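Local coordinates for protein DELTA1-pyrroline-2-carboxylate reductase (Thermococcus litoralis DSM 5473, PDB 6T3E) that reduces delta1-pyrroline-2-carboxylate to L-proline, using NADH as hydride donor, at residues L76-Y81 / K91-Y96; G155-G160 / R211-K216; D218-A223 / T240-V245. All blocks are in the same frame, centred on the assembly; numbering follows the deposited sequence.

Contact 3 joins two strands of the dinucleotide-binding parallel sheet, contact 2 packs a helix against a third, and contact 1 belongs to the mixed sheet lining one side of the proline pocket. The centres of contacts 2 and 3 lie about 9 Å apart. Strands 153-157 and 219-222 are neighbours, with probable hydrogen bonds from I221 N to G155 O (2.6 Å) and I157 N to I221 O (2.7 Å). Contact 1 lies across the chain's centre, about 28 Å from contact 2 and 24 Å from contact 3 (centres). NADH spans the gap: its adenosine half passes the glycine turn of contact 2, its nicotinamide reaches V245 of contact 3, and contact 1 presents K91 to the proline.

Contact 1 of 3, residues L76-Y81 / K91-Y96; sequences LYMPSY and KVVSLY. With PRO (proline), chain E.
K91 exchanges two backbone hydrogen bonds with M78: M78 N gives to K91 O (3.0 Å), and K91 N gives to M78 O (3.2 Å). Their side chains run alongside each other, K91 CE 3.9 Å from M78 SD. With CG anti to the backbone N (chi1 -178°), the lysine chain extends and then bends at chi3, carrying NZ to 2.7 Å from OXT of the bound proline. T131 and D327 bind the same NZ, while M78 SD lies 3.5 Å from the ligand's other carboxylate oxygen, O. A methionine in place of K91 would probably leave OXT short of this bond and D327 without its salt-bridge mate. V92 turns to the opposite face of the sheet, its CG1 coming obliquely to Y77 CE1 at 3.6 Å. The pairs M78-K91 and Y77-V92 are rungs of the antiparallel hairpin of strands 73-82 and 87-95, and on the V92 and Y77 face the second subunit packs, with its L88 against Y77 and its N114 against V92. V93 returns to the ligand face, in a hydrogen-bonded pair with L76. Its CG1 touches L76 CB (3.7 Å), and its CG2 meets proline CB at 3.5 Å.

Contact 2 of 3, residues G155-G160 / R211-K216; sequences GIIGAG and REATEK. With NAI (1,4-dihydronicotinamide adenine dinucleotide), chain F.
I157 and T214 make the closest approach between strand 153-157 and helix 210-215, with I157 CD1 3.5 Å from T214 OG1. The isoleucine has CG1 anti to its carbonyl carbon (chi1 -71°), and the extended chain beyond it sends CD1 obliquely across the threonine. T214 OG1 is hydrogen-bonded to A210 O one turn back in its own helix, and CD1 packs against it by van der Waals contact. Beside it A213 turns its methyl to the strand, CB 4.4 Å from I157 CG1, and earlier in the strand G155 CA comes to 4.0 Å from A213 O. A beta carbon on G155 would run into that carbonyl, and glycine lets the helix come this close. Between the two segments the contact is packing, without hydrogen bonds.

The other side of the helix is looser and faces solvent. There R211 NE reaches E215 OE1 in a salt bridge whose hydrogen bond is weak, and K216 NZ meets E212 OE1 at 3.1 Å on the anti side of the carboxylate. Neither pair involves the strand.

Past I157 the chain turns at G158, A159 and G160 onto the cofactor, consistent with the glycine-rich turn of a Rossmann fold. G160 CA lies 3.2 Å from NAI O5B, where a side chain would collide with the dinucleotide, and D183 accepts from A159 N. In the parallel sheet, strand 153-157 runs between strands 178-182 and 219-222, with F192 of helix 186-200 packed on I156 and helix 210-215 leading through a short turn into strand 219-222.

Contact 3 of 3, residues D218-A223 / T240-V245; sequences DILIVA and THINSV. With NAI (1,4-dihydronicotinamide adenine dinucleotide), chain F.
L220 and I242 form the apolar middle, lying side by side and pointing the same way, with I242 CD1 3.5 Å from L220 CB and also against L220 CD2. The I242 chain folds at chi2 (-67°), which carries CD1 back toward L220. On the same face V222 CG2 reaches I242 CG2 obliquely at 4.2 Å.

Five backbone hydrogen bonds lace the strands in a parallel ladder, among them N243 N to L220 O (2.9 Å) and V222 N to N243 O (2.9 Å). Strands 219-222 and 241-244 are central members of the eight-stranded parallel sheet of the Rossmann-like nucleotide domain, and their C-terminal ends meet the cofactor: V245 O is near the nicotinamide carbon NAI C2N, while V245 CG2 touches NAI O4D at 3.6 Å.

The opposite face, packed under helices 128-146 and 161-173, is mixed. I219 CG2 meets the edge of the H241 ring at CD2 (4.0 Å). H241 NE2 donates to N243 OD1 (2.7 Å), well above the carbonyl plane and bent at the hydrogen (131°), while T143 takes N243 ND2. Just before strand 219-222, the D218 carboxylate forms salt bridges with R148 and R237 and accepts from the backbone amides of K152 and I153.

Contact 1 of 3, residues L76-Y81 / K91-Y96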
loop_
_atom_site.group_PDB
_atom_site.type_symbol
_atom_site.label_atom_id
_atom_site.label_comp_id
_atom_site.label_asym_id
_atom_site.label_seq_id
_atom_site.Cartn_x
_atom_site.Cartn_y
_atom_site.Cartn_z
ATOM N N LEU B 76 -0.761 6.138 5.677
ATOM C CA LEU B 76 0.506 5.447 5.474
ATOM C C LEU B 76 0.252 4.014 5.007
ATOM O O LEU B 76 -0.503 3.269 5.640
ATOM C CB LEU B 76 1.333 5.490 6.768
ATOM C CG LEU B 76 1.918 6.853 7.200
ATOM C CD1 LEU B 76 0.920 7.763 7.974
ATOM C CD2 LEU B 76 3.205 6.689 7.998
ATOM N N TYR B 77 0.928 3.611 3.933
ATOM C CA TYR B 77 0.785 2.277 3.350
ATOM C C TYR B 77 2.111 1.544 3.517
ATOM O O TYR B 77 3.117 1.920 2.901
ATOM C CB TYR B 77 0.354 2.378 1.885
ATOM C CG TYR B 77 -0.860 3.266 1.718
ATOM C CD1 TYR B 77 -2.148 2.745 1.827
ATOM C CD2 TYR B 77 -0.724 4.628 1.504
ATOM C CE1 TYR B 77 -3.265 3.561 1.703
ATOM C CE2 TYR B 77 -1.835 5.454 1.383
ATOM C CZ TYR B 77 -3.096 4.914 1.476
ATOM O OH TYR B 77 -4.189 5.734 1.350
ATOM N N MET B 78 2.097 0.493 4.356
ATOM C CA MET B 78 3.295 -0.181 4.859
ATOM C C MET B 78 3.231 -1.669 4.532
ATOM O O MET B 78 2.843 -2.486 5.379
ATOM C CB MET B 78 3.456 0.024 6.370
ATOM C CG MET B 78 3.374 1.480 6.832
ATOM S SD MET B 78 3.352 1.721 8.624
ATOM C CE MET B 78 4.924 1.025 9.126
ATOM N N PRO B 79 3.622 -2.057 3.325
ATOM C CA PRO B 79 3.718 -3.478 2.981
ATOM C C PRO B 79 5.078 -4.084 3.304
ATOM O O PRO B 79 6.103 -3.401 3.364
ATOM C CB PRO B 79 3.463 -3.469 1.466
ATOM C CG PRO B 79 4.000 -2.143 1.008
ATOM C CD PRO B 79 3.847 -1.176 2.162
ATOM N N SER B 80 5.076 -5.391 3.561
ATOM C CA SER B 80 6.340 -6.080 3.795
ATOM C C SER B 80 6.138 -7.579 3.645
ATOM O O SER B 80 5.035 -8.098 3.833
ATOM C CB SER B 80 6.939 -5.763 5.172
ATOM O OG SER B 80 6.311 -6.502 6.200
ATOM N N TYR B 81 7.223 -8.269 3.314
ATOM C CA TYR B 81 7.203 -9.714 3.166
ATOM C C TYR B 81 8.383 -10.277 3.936
ATOM O O TYR B 81 9.535 -9.943 3.647
ATOM C CB TYR B 81 7.258 -10.124 1.689
ATOM C CG TYR B 81 7.371 -11.614 1.484
ATOM C CD1 TYR B 81 6.662 -12.507 2.286
ATOM C CD2 TYR B 81 8.195 -12.132 0.498
ATOM C CE1 TYR B 81 6.774 -13.879 2.103
ATOM C CE2 TYR B 81 8.317 -13.497 0.306
ATOM C CZ TYR B 81 7.612 -14.367 1.113
ATOM O OH TYR B 81 7.745 -15.723 0.915
ATOM N N LYS B 91 -0.250 -2.848 6.066
ATOM C CA LYS B 91 -1.036 -2.083 7.024
ATOM C C LYS B 91 -1.370 -0.730 6.417
ATOM O O LYS B 91 -0.507 -0.091 5.808
ATOM C CB LYS B 91 -0.282 -1.899 8.345
ATOM C CG LYS B 91 -1.052 -1.132 9.430
ATOM C CD LYS B 91 -0.301 -1.147 10.770
ATOM C CE LYS B 91 0.705 0.006 10.865
ATOM N NZ LYS B 91 1.272 0.190 12.243
ATOM N N VAL B 92 -2.629 -0.323 6.541
ATOM C CA VAL B 92 -3.088 0.998 6.133
ATOM C C VAL B 92 -3.395 1.750 7.416
ATOM O O VAL B 92 -4.381 1.443 8.091
ATOM C CB VAL B 92 -4.313 0.933 5.219
ATOM C CG1 VAL B 92 -4.664 2.328 4.758
ATOM C CG2 VAL B 92 -4.049 0.004 4.032
ATOM N N VAL B 93 -2.511 2.667 7.804
ATOM C CA VAL B 93 -2.639 3.413 9.048
ATOM C C VAL B 93 -2.669 4.907 8.746
ATOM O O VAL B 93 -1.934 5.402 7.882
ATOM C CB VAL B 93 -1.497 3.083 10.030
ATOM C CG1 VAL B 93 -0.155 3.390 9.409
ATOM C CG2 VAL B 93 -1.663 3.879 11.306
ATOM N N SER B 94 -3.479 5.634 9.510
ATOM C CA SER B 94 -3.689 7.055 9.296
ATOM C C SER B 94 -3.430 7.814 10.586
ATOM O O SER B 94 -3.618 7.289 11.690
ATOM C CB SER B 94 -5.104 7.348 8.800
ATOM O OG SER B 94 -6.055 6.913 9.752
ATOM N N LEU B 95 -2.967 9.052 10.424
ATOM C CA LEU B 95 -2.665 9.957 11.528
ATOM C C LEU B 95 -3.428 11.259 11.319
ATOM O O LEU B 95 -3.120 12.014 10.392
ATOM C CB LEU B 95 -1.165 10.219 11.603
ATOM C CG LEU B 95 -0.747 11.304 12.583
ATOM C CD1 LEU B 95 -1.244 10.924 13.952
ATOM C CD2 LEU B 95 0.765 11.486 12.595
ATOM N N TYR B 96 -4.428 11.522 12.158
ATOM C CA TYR B 96 -5.154 12.799 12.135
ATOM C C TYR B 96 -5.076 13.415 13.522
ATOM O O TYR B 96 -5.909 13.098 14.387
ATOM C CB TYR B 96 -6.610 12.610 11.706
ATOM C CG TYR B 96 -6.782 12.400 10.206
ATOM C CD1 TYR B 96 -6.136 11.345 9.543
ATOM C CD2 TYR B 96 -7.602 13.237 9.458
ATOM C CE1 TYR B 96 -6.287 11.148 8.186
ATOM C CE2 TYR B 96 -7.762 13.049 8.093
ATOM C CZ TYR B 96 -7.096 12.004 7.459
ATOM O OH TYR B 96 -7.264 11.809 6.098
HETATM N N PRO E . 3.427 6.162 12.198
HETATM C CA PRO E . 2.651 5.088 12.826
HETATM C C PRO E . 2.923 3.695 12.264
HETATM O O PRO E . 3.957 3.422 11.636
HETATM C CB PRO E . 1.209 5.504 12.539
HETATM C CG PRO E . 1.253 7.002 12.549
HETATM C CD PRO E . 2.643 7.408 12.085
HETATM O OXT PRO E . 2.095 2.799 12.431
#

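Contact 2 of 3, residues G155-G160 / R211-K216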
loop_
_atom_site.group_PDB
_atom_site.type_symbol
_atom_site.label_atom_id
_atom_site.label_comp_id
_atom_site.label_asym_id
_atom_site.label_seq_id
_atom_site.Cartn_x
_atom_site.Cartn_y
_atom_site.Cartn_z
ATOM N N GLY B 155 9.904 8.221 32.959
ATOM C CA GLY B 155 9.168 9.448 32.687
ATOM C C GLY B 155 8.456 9.346 31.351
ATOM O O GLY B 155 9.020 8.846 30.371
ATOM N N ILE B 156 7.221 9.840 31.317
ATOM C CA ILE B 156 6.376 9.754 30.135
ATOM C C ILE B 156 5.898 11.151 29.774
ATOM O O ILE B 156 5.309 11.848 30.607
ATOM C CB ILE B 156 5.183 8.806 30.354
ATOM C CG1 ILE B 156 5.663 7.526 31.038
ATOM C CG2 ILE B 156 4.522 8.489 29.042
ATOM C CD1 ILE B 156 4.572 6.550 31.377
ATOM N N ILE B 157 6.158 11.553 28.538
ATOM C CA ILE B 157 5.716 12.829 28.001
ATOM C C ILE B 157 4.756 12.529 26.862
ATOM O O ILE B 157 5.151 11.926 25.854
ATOM C CB ILE B 157 6.901 13.683 27.523
ATOM C CG1 ILE B 157 7.688 14.197 28.723
ATOM C CG2 ILE B 157 6.427 14.854 26.668
ATOM C CD1 ILE B 157 9.085 14.572 28.380
ATOM N N GLY B 158 3.497 12.950 27.025
ATOM C CA GLY B 158 2.405 12.604 26.130
ATOM C C GLY B 158 1.691 11.337 26.565
ATOM O O GLY B 158 2.143 10.233 26.249
ATOM N N ALA B 159 0.559 11.460 27.252
ATOM C CA ALA B 159 -0.111 10.290 27.829
ATOM C C ALA B 159 -1.255 9.827 26.927
ATOM O O ALA B 159 -2.419 9.803 27.314
ATOM C CB ALA B 159 -0.611 10.614 29.235
ATOM N N GLY B 160 -0.904 9.450 25.706
ATOM C CA GLY B 160 -1.874 9.033 24.716
ATOM C C GLY B 160 -1.956 7.531 24.554
ATOM O O GLY B 160 -1.653 6.765 25.474
ATOM N N ARG B 211 9.884 19.331 32.030
ATOM C CA ARG B 211 11.212 19.396 32.633
ATOM C C ARG B 211 11.351 18.383 33.760
ATOM O O ARG B 211 12.332 17.629 33.819
ATOM C CB ARG B 211 11.472 20.805 33.164
ATOM C CG ARG B 211 12.839 21.008 33.798
ATOM C CD ARG B 211 13.362 22.428 33.562
ATOM N NE ARG B 211 14.791 22.549 33.851
ATOM C CZ ARG B 211 15.376 23.628 34.362
ATOM N NH1 ARG B 211 14.667 24.710 34.645
ATOM N NH2 ARG B 211 16.683 23.625 34.581
ATOM N N GLU B 212 10.360 18.325 34.647
ATOM C CA GLU B 212 10.442 17.439 35.803
ATOM C C GLU B 212 10.445 15.973 35.388
ATOM O O GLU B 212 11.217 15.173 35.927
ATOM C CB GLU B 212 9.283 17.721 36.764
ATOM C CG GLU B 212 9.319 16.878 38.019
ATOM C CD GLU B 212 8.194 17.214 38.959
ATOM O OE1 GLU B 212 7.938 16.429 39.900
ATOM O OE2 GLU B 212 7.558 18.270 38.743
ATOM N N ALA B 213 9.580 15.595 34.445
ATOM C CA ALA B 213 9.552 14.209 33.994
ATOM C C ALA B 213 10.873 13.815 33.352
ATOM O O ALA B 213 11.333 12.682 33.514
ATOM C CB ALA B 213 8.399 13.992 33.017
ATOM N N THR B 214 11.512 14.747 32.638
ATOM C CA THR B 214 12.783 14.437 31.990
ATOM C C THR B 214 13.924 14.344 33.005
ATOM O O THR B 214 14.748 13.424 32.938
ATOM C CB THR B 214 13.078 15.491 30.921
ATOM O OG1 THR B 214 11.972 15.558 30.010
ATOM C CG2 THR B 214 14.353 15.165 30.152
ATOM N N GLU B 215 13.959 15.259 33.976
ATOM C CA GLU B 215 15.074 15.309 34.915
ATOM C C GLU B 215 15.116 14.086 35.821
ATOM O O GLU B 215 16.204 13.635 36.198
ATOM C CB GLU B 215 14.989 16.579 35.763
ATOM C CG GLU B 215 15.843 17.725 35.239
ATOM C CD GLU B 215 15.514 19.054 35.889
ATOM O OE1 GLU B 215 16.029 20.085 35.412
ATOM O OE2 GLU B 215 14.747 19.066 36.876
ATOM N N LYS B 216 13.960 13.533 36.180
ATOM C CA LYS B 216 13.906 12.450 37.151
ATOM C C LYS B 216 13.873 11.069 36.515
ATOM O O LYS B 216 13.760 10.075 37.239
ATOM C CB LYS B 216 12.690 12.624 38.064
ATOM C CG LYS B 216 12.686 13.924 38.824
ATOM C CD LYS B 216 11.295 14.283 39.285
ATOM C CE LYS B 216 10.984 13.682 40.644
ATOM N NZ LYS B 216 9.805 14.362 41.236
HETATM P PA NAI F . -2.705 10.397 20.850
HETATM O O1A NAI F . -3.361 11.612 20.247
HETATM O O2A NAI F . -3.763 9.409 21.300
HETATM O O5B NAI F . -1.677 10.777 22.077
HETATM C C5B NAI F . -0.834 11.893 21.812
HETATM C C4B NAI F . -0.517 12.631 23.185
HETATM O O4B NAI F . 0.392 13.532 23.013
HETATM C C3B NAI F . -1.782 13.384 23.660
HETATM O O3B NAI F . -2.125 12.926 24.889
HETATM C C2B NAI F . -1.348 14.864 23.671
HETATM O O2B NAI F . -2.096 15.636 24.733
HETATM C C1B NAI F . -0.073 14.785 23.929
HETATM N N9A NAI F . 0.643 15.971 23.543
HETATM C C8A NAI F . 0.535 16.526 22.334
HETATM N N7A NAI F . 1.321 17.597 22.313
HETATM C C5A NAI F . 1.919 17.703 23.512
HETATM C C6A NAI F . 2.815 18.627 23.992
HETATM N N6A NAI F . 3.425 19.802 23.398
HETATM N N1A NAI F . 3.277 18.527 25.237
HETATM C C2A NAI F . 2.864 17.497 26.016
HETATM N N3A NAI F . 1.982 16.583 25.540
HETATM C C4A NAI F . 1.508 16.702 24.274
HETATM O O3 NAI F . -1.769 9.744 19.638
HETATM P PN NAI F . -0.796 8.408 19.851
HETATM O O1N NAI F . -1.551 7.269 19.196
HETATM O O2N NAI F . -0.506 8.167 21.305
HETATM O O5D NAI F . 0.612 8.656 19.079
HETATM C C5D NAI F . 1.605 9.322 19.768
HETATM C C4D NAI F . 2.751 9.649 18.773
HETATM O O4D NAI F . 3.362 8.557 18.358
HETATM C C3D NAI F . 2.173 10.311 17.514
HETATM O O3D NAI F . 3.015 11.332 17.118
HETATM C C2D NAI F . 2.201 9.208 16.445
HETATM O O2D NAI F . 2.235 9.867 15.065
HETATM C C1D NAI F . 3.295 8.557 16.745
HETATM N N1N NAI F . 3.215 7.163 16.279
HETATM C C2N NAI F . 4.366 6.507 15.687
HETATM C C3N NAI F . 4.434 4.954 15.647
HETATM C C7N NAI F . 5.863 4.346 15.652
HETATM O O7N NAI F . 6.772 5.084 15.752
HETATM N N7N NAI F . 6.060 2.883 15.537
HETATM C C4N NAI F . 3.303 4.121 16.212
HETATM C C5N NAI F . 1.971 4.878 16.301
HETATM C C6N NAI F . 1.980 6.413 16.403
#

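Contact 3 of 3, residues D218-A223 / T240-V245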
loop_
_atom_site.group_PDB
_atom_site.type_symbol
_atom_site.label_atom_id
_atom_site.label_comp_id
_atom_site.label_asym_id
_atom_site.label_seq_id
_atom_site.Cartn_x
_atom_site.Cartn_y
_atom_site.Cartn_z
ATOM N N ASP B 218 14.956 7.598 34.623
ATOM C CA ASP B 218 15.980 6.655 34.192
ATOM C C ASP B 218 15.726 6.222 32.750
ATOM O O ASP B 218 16.676 6.054 31.975
ATOM C CB ASP B 218 16.011 5.438 35.127
ATOM C CG ASP B 218 16.533 5.770 36.531
ATOM O OD1 ASP B 218 17.495 6.566 36.658
ATOM O OD2 ASP B 218 15.974 5.231 37.512
ATOM N N ILE B 219 14.447 6.080 32.378
ATOM C CA ILE B 219 13.995 5.842 31.010
ATOM C C ILE B 219 12.909 6.860 30.692
ATOM O O ILE B 219 11.957 7.018 31.461
ATOM C CB ILE B 219 13.443 4.417 30.819
ATOM C CG1 ILE B 219 14.545 3.380 31.014
ATOM C CG2 ILE B 219 12.811 4.267 29.437
ATOM C CD1 ILE B 219 14.030 1.963 31.040
ATOM N N LEU B 220 13.031 7.537 29.561
ATOM C CA LEU B 220 12.060 8.544 29.172
ATOM C C LEU B 220 11.281 8.067 27.959
ATOM O O LEU B 220 11.870 7.620 26.968
ATOM C CB LEU B 220 12.737 9.881 28.860
ATOM C CG LEU B 220 11.796 11.002 28.410
ATOM C CD1 LEU B 220 10.809 11.335 29.518
ATOM C CD2 LEU B 220 12.580 12.226 27.996
ATOM N N ILE B 221 9.960 8.190 28.033
ATOM C CA ILE B 221 9.061 7.819 26.950
ATOM C C ILE B 221 8.445 9.109 26.422
ATOM O O ILE B 221 7.812 9.854 27.179
ATOM C CB ILE B 221 7.967 6.846 27.426
ATOM C CG1 ILE B 221 8.544 5.468 27.755
ATOM C CG2 ILE B 221 6.849 6.743 26.403
ATOM C CD1 ILE B 221 7.683 4.678 28.732
ATOM N N VAL B 222 8.633 9.374 25.131
ATOM C CA VAL B 222 8.045 10.523 24.455
ATOM C C VAL B 222 7.156 9.980 23.338
ATOM O O VAL B 222 7.643 9.271 22.444
ATOM C CB VAL B 222 9.116 11.484 23.909
ATOM C CG1 VAL B 222 8.509 12.842 23.660
ATOM C CG2 VAL B 222 10.296 11.617 24.879
ATOM N N ALA B 223 5.842 10.300 23.401
ATOM C CA ALA B 223 4.786 9.840 22.468
ATOM C C ALA B 223 3.773 10.980 22.299
ATOM O O ALA B 223 2.611 10.933 22.740
ATOM C CB ALA B 223 4.092 8.567 22.959
ATOM N N THR B 240 20.486 8.141 31.186
ATOM C CA THR B 240 19.081 7.978 30.859
ATOM C C THR B 240 18.935 7.474 29.430
ATOM O O THR B 240 19.711 7.847 28.544
ATOM C CB THR B 240 18.302 9.279 31.044
ATOM O OG1 THR B 240 18.410 10.071 29.857
ATOM C CG2 THR B 240 18.816 10.056 32.252
ATOM N N HIS B 241 17.935 6.618 29.222
ATOM C CA HIS B 241 17.587 6.077 27.917
ATOM C C HIS B 241 16.265 6.676 27.466
ATOM O O HIS B 241 15.336 6.815 28.268
ATOM C CB HIS B 241 17.469 4.547 27.954
ATOM C CG HIS B 241 16.792 3.971 26.747
ATOM N ND1 HIS B 241 17.400 3.906 25.511
ATOM C CD2 HIS B 241 15.552 3.454 26.581
ATOM C CE1 HIS B 241 16.570 3.365 24.637
ATOM N NE2 HIS B 241 15.443 3.077 25.263
ATOM N N ILE B 242 16.195 7.065 26.192
ATOM C CA ILE B 242 15.040 7.761 25.633
ATOM C C ILE B 242 14.447 6.922 24.514
ATOM O O ILE B 242 15.168 6.493 23.605
ATOM C CB ILE B 242 15.405 9.157 25.092
ATOM C CG1 ILE B 242 16.422 9.847 25.999
ATOM C CG2 ILE B 242 14.156 10.011 24.933
ATOM C CD1 ILE B 242 15.876 10.185 27.354
ATOM N N ASN B 243 13.134 6.728 24.559
ATOM C CA ASN B 243 12.372 6.163 23.454
ATOM C C ASN B 243 11.443 7.246 22.921
ATOM O O ASN B 243 10.587 7.754 23.656
ATOM C CB ASN B 243 11.581 4.930 23.894
ATOM C CG ASN B 243 12.480 3.786 24.331
ATOM O OD1 ASN B 243 13.336 3.331 23.575
ATOM N ND2 ASN B 243 12.281 3.309 25.549
ATOM N N SER B 244 11.639 7.621 21.661
ATOM C CA SER B 244 10.857 8.668 21.016
ATOM C C SER B 244 10.161 8.075 19.798
ATOM O O SER B 244 10.823 7.607 18.865
ATOM C CB SER B 244 11.751 9.849 20.623
ATOM O OG SER B 244 11.019 10.851 19.945
ATOM N N VAL B 245 8.829 8.063 19.820
ATOM C CA VAL B 245 8.058 7.447 18.750
ATOM C C VAL B 245 7.155 8.440 18.039
ATOM O O VAL B 245 6.518 8.080 17.033
ATOM C CB VAL B 245 7.244 6.240 19.266
ATOM C CG1 VAL B 245 8.103 5.405 20.202
ATOM C CG2 VAL B 245 5.985 6.699 19.964
HETATM P PA NAI F . -2.705 10.397 20.850
HETATM O O1A NAI F . -3.361 11.612 20.247
HETATM O O2A NAI F . -3.763 9.409 21.300
HETATM O O5B NAI F . -1.677 10.777 22.077
HETATM C C5B NAI F . -0.834 11.893 21.812
HETATM C C4B NAI F . -0.517 12.631 23.185
HETATM O O4B NAI F . 0.392 13.532 23.013
HETATM C C3B NAI F . -1.782 13.384 23.660
HETATM O O3B NAI F . -2.125 12.926 24.889
HETATM C C2B NAI F . -1.348 14.864 23.671
HETATM O O2B NAI F . -2.096 15.636 24.733
HETATM C C1B NAI F . -0.073 14.785 23.929
HETATM N N9A NAI F . 0.643 15.971 23.543
HETATM C C8A NAI F . 0.535 16.526 22.334
HETATM N N7A NAI F . 1.321 17.597 22.313
HETATM C C5A NAI F . 1.919 17.703 23.512
HETATM C C6A NAI F . 2.815 18.627 23.992
HETATM N N6A NAI F . 3.425 19.802 23.398
HETATM N N1A NAI F . 3.277 18.527 25.237
HETATM C C2A NAI F . 2.864 17.497 26.016
HETATM N N3A NAI F . 1.982 16.583 25.540
HETATM C C4A NAI F . 1.508 16.702 24.274
HETATM O O3 NAI F . -1.769 9.744 19.638
HETATM P PN NAI F . -0.796 8.408 19.851
HETATM O O1N NAI F . -1.551 7.269 19.196
HETATM O O2N NAI F . -0.506 8.167 21.305
HETATM O O5D NAI F . 0.612 8.656 19.079
HETATM C C5D NAI F . 1.605 9.322 19.768
HETATM C C4D NAI F . 2.751 9.649 18.773
HETATM O O4D NAI F . 3.362 8.557 18.358
HETATM C C3D NAI F . 2.173 10.311 17.514
HETATM O O3D NAI F . 3.015 11.332 17.118
HETATM C C2D NAI F . 2.201 9.208 16.445
HETATM O O2D NAI F . 2.235 9.867 15.065
HETATM C C1D NAI F . 3.295 8.557 16.745
HETATM N N1N NAI F . 3.215 7.163 16.279
HETATM C C2N NAI F . 4.366 6.507 15.687
HETATM C C3N NAI F . 4.434 4.954 15.647
HETATM C C7N NAI F . 5.863 4.346 15.652
HETATM O O7N NAI F . 6.772 5.084 15.752
HETATM N N7N NAI F . 6.060 2.883 15.537
HETATM C C4N NAI F . 3.303 4.121 16.212
HETATM C C5N NAI F . 1.971 4.878 16.301
HETATM C C6N NAI F . 1.980 6.413 16.403
#